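Local coordinates for protein Cas13d (uncultured Ruminococcus sp, PDB 6IV9) that binds a CRISPR RNA as the effector nuclease of a type VI CRISPR system, and uses HEPN domains in crRNA maturation and target RNA cleavage, at residues T520-F525 against E562-K567. The protein carries 2 engineered substitutions. Residues are numbered along the deposited sequence; the frame is centred on the assembly and turned at random.
With nucleotides of chain B.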
# COMPACT_ATOMS: atom_id res chain seq x y z
N THR A 520 3.99 -1.02 -5.33
CA THR A 520 3.18 -0.96 -6.57
C THR A 520 3.75 0.08 -7.54
O THR A 520 3.97 -0.27 -8.67
CB THR A 520 1.71 -0.61 -6.26
OG1 THR A 520 1.14 -1.56 -5.36
CG2 THR A 520 0.86 -0.55 -7.50
N LEU A 521 4.05 1.29 -7.06
CA LEU A 521 4.61 2.33 -7.96
C LEU A 521 5.94 1.85 -8.54
O LEU A 521 6.14 1.98 -9.70
CB LEU A 521 4.82 3.64 -7.20
CG LEU A 521 3.57 4.38 -6.74
CD1 LEU A 521 3.94 5.65 -6.02
CD2 LEU A 521 2.68 4.70 -7.92
N ILE A 522 6.79 1.24 -7.71
CA ILE A 522 8.13 0.82 -8.20
C ILE A 522 7.96 -0.21 -9.30
O ILE A 522 8.62 -0.12 -10.29
CB ILE A 522 8.98 0.27 -7.04
CG1 ILE A 522 9.32 1.35 -6.03
CG2 ILE A 522 10.21 -0.44 -7.56
CD1 ILE A 522 9.70 0.81 -4.69
N SER A 523 7.07 -1.16 -9.09
CA SER A 523 6.84 -2.21 -10.10
C SER A 523 6.33 -1.60 -11.42
O SER A 523 6.81 -1.97 -12.46
CB SER A 523 5.88 -3.20 -9.55
OG SER A 523 5.66 -4.22 -10.49
N LYS A 524 5.37 -0.69 -11.36
CA LYS A 524 4.81 -0.09 -12.58
C LYS A 524 5.86 0.74 -13.33
O LYS A 524 5.97 0.59 -14.51
CB LYS A 524 3.54 0.69 -12.25
CG LYS A 524 2.47 -0.10 -11.52
CD LYS A 524 2.21 -1.46 -12.08
CE LYS A 524 1.36 -2.33 -11.19
NZ LYS A 524 0.86 -3.52 -11.89
N PHE A 525 6.62 1.56 -12.63
CA PHE A 525 7.67 2.36 -13.31
C PHE A 525 8.72 1.44 -13.92
O PHE A 525 9.19 1.71 -14.98
CB PHE A 525 8.27 3.41 -12.37
CG PHE A 525 7.44 4.65 -12.21
CD1 PHE A 525 7.41 5.62 -13.19
CD2 PHE A 525 6.68 4.86 -11.08
CE1 PHE A 525 6.65 6.76 -13.04
CE2 PHE A 525 5.92 6.00 -10.93
CZ PHE A 525 5.91 6.95 -11.91
N GLU A 562 14.76 5.85 -7.55
CA GLU A 562 14.49 6.85 -6.48
C GLU A 562 13.36 6.39 -5.56
O GLU A 562 13.45 6.55 -4.37
CB GLU A 562 14.17 8.19 -7.11
CG GLU A 562 15.30 8.68 -7.96
CD GLU A 562 15.18 10.11 -8.44
OE1 GLU A 562 14.09 10.66 -8.36
OE2 GLU A 562 16.19 10.64 -8.86
N LEU A 563 12.32 5.83 -6.14
CA LEU A 563 11.15 5.37 -5.36
C LEU A 563 11.60 4.24 -4.42
O LEU A 563 11.08 4.14 -3.35
CB LEU A 563 10.07 4.92 -6.35
CG LEU A 563 8.87 5.84 -6.50
CD1 LEU A 563 9.11 7.26 -6.10
CD2 LEU A 563 8.22 5.72 -7.85
N PHE A 564 12.54 3.42 -4.86
CA PHE A 564 13.03 2.33 -3.99
C PHE A 564 13.67 2.95 -2.74
O PHE A 564 13.47 2.47 -1.65
CB PHE A 564 13.99 1.46 -4.79
CG PHE A 564 14.36 0.14 -4.17
CD1 PHE A 564 13.55 -0.96 -4.33
CD2 PHE A 564 15.53 -0.00 -3.46
CE1 PHE A 564 13.91 -2.18 -3.78
CE2 PHE A 564 15.89 -1.22 -2.90
CZ PHE A 564 15.08 -2.30 -3.07
N ILE A 565 14.45 4.01 -2.94
CA ILE A 565 15.09 4.74 -1.81
C ILE A 565 14.02 5.41 -0.95
O ILE A 565 14.12 5.34 0.24
CB ILE A 565 16.14 5.73 -2.34
CG1 ILE A 565 17.31 4.98 -2.97
CG2 ILE A 565 16.61 6.65 -1.23
CD1 ILE A 565 18.06 5.80 -3.96
N VAL A 566 13.00 5.97 -1.56
CA VAL A 566 11.90 6.63 -0.80
C VAL A 566 11.25 5.58 0.11
O VAL A 566 11.05 5.88 1.25
CB VAL A 566 10.88 7.25 -1.75
CG1 VAL A 566 9.57 7.56 -1.06
CG2 VAL A 566 11.45 8.49 -2.41
N LYS A 567 11.03 4.38 -0.40
CA LYS A 567 10.42 3.32 0.44
C LYS A 567 11.34 3.05 1.64
O LYS A 567 10.84 2.94 2.73
CB LYS A 567 10.25 2.06 -0.40
CG LYS A 567 9.88 0.79 0.34
CD LYS A 567 9.64 -0.39 -0.56
CE LYS A 567 9.34 -1.66 0.19
NZ LYS A 567 10.50 -2.13 0.97
P U B 34 10.24 -5.67 1.12
OP1 U B 34 10.70 -4.66 2.11
OP2 U B 34 10.30 -7.09 1.40
O5' U B 34 8.77 -5.32 0.72
C5' U B 34 7.64 -5.92 1.38
C4' U B 34 6.39 -5.53 0.66
O4' U B 34 6.33 -6.07 -0.68
C3' U B 34 5.09 -6.02 1.30
O3' U B 34 4.81 -5.11 2.37
C2' U B 34 4.13 -5.89 0.13
O2' U B 34 3.74 -4.54 -0.03
C1' U B 34 5.01 -6.40 -1.01
N1 U B 34 4.94 -7.86 -1.20
C2 U B 34 3.77 -8.33 -1.75
O2 U B 34 2.85 -7.59 -2.05
N3 U B 34 3.71 -9.68 -1.91
C4 U B 34 4.68 -10.60 -1.60
O4 U B 34 4.49 -11.77 -1.88
C5 U B 34 5.88 -10.04 -1.05
C6 U B 34 5.96 -8.72 -0.85
P C B 33 12.47 -10.11 -1.40
OP1 C B 33 13.57 -9.97 -0.43
OP2 C B 33 11.32 -11.02 -1.19
O5' C B 33 11.82 -8.67 -1.63
C5' C B 33 12.64 -7.52 -1.90
C4' C B 33 11.81 -6.34 -2.27
O4' C B 33 11.24 -6.55 -3.59
C3' C B 33 10.60 -6.06 -1.40
O3' C B 33 10.97 -5.36 -0.24
C2' C B 33 9.76 -5.22 -2.33
O2' C B 33 10.26 -3.90 -2.50
C1' C B 33 9.94 -5.98 -3.64
N1 C B 33 8.92 -7.03 -3.82
C2 C B 33 7.68 -6.64 -4.33
O2 C B 33 7.48 -5.43 -4.53
N3 C B 33 6.73 -7.57 -4.53
C4 C B 33 6.96 -8.85 -4.22
N4 C B 33 6.01 -9.74 -4.49
C5 C B 33 8.23 -9.29 -3.74
C6 C B 33 9.18 -8.35 -3.58
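Ile522 and Leu563 are the pair whose CA atoms come nearest across the two segments, 6.2 Å apart, and their side chains run alongside one another in opposite senses. From CB, the Ile522 chain runs first to CG1, which rests on Leu563 CB at 3.7 Å and also borders the Phe564 backbone N. Its tip goes further: CD1 lies 3.7 Å from Phe564 CA, close to the Leu563 carbonyl oxygen, and reaches Lys567 CD at 4.3 Å. Leu563 continues the apolar seam on the side of Phe525, with CD2 3.7 Å from Phe525 CD2 and also near CE2; the Leu563 side chain lies nearly perpendicular to that of Phe525, and its CD2 meets the ring obliquely. An off-staggered chi1 of -107° accompanies this placing of Leu563 against the ring, perhaps at some cost in strain. Leu521 CB lies beside Leu563 CD2.

These contacts join helices 511-535 and 556-570 as an antiparallel pair, the local axes 9.4 Å apart at 169°, within the mostly helical body of this Cas13d–crRNA complex. Helix 168-197 packs on Leu521 and Phe525 through Ile179, and Phe553 adds a second ring beside Phe525.

Lys567 carries the seam out to the RNA. Its chain is extended as far as CE, which lies near C33 O2' and U34 O5' of chain B; chi4 then turns NZ aside at -66°. NZ hydrogen-bonds U34 OP1 of chain B at 2.8 Å, and a weak second bond goes to C33 O3' of chain B at 3.5 Å. Both acceptors belong to the sugar-phosphate backbone, and a contact of this kind probably does not depend on the base. An alanine here would probably leave U34 OP1 without its ammonium partner and deprive Ile522 CD1 of the CD contact.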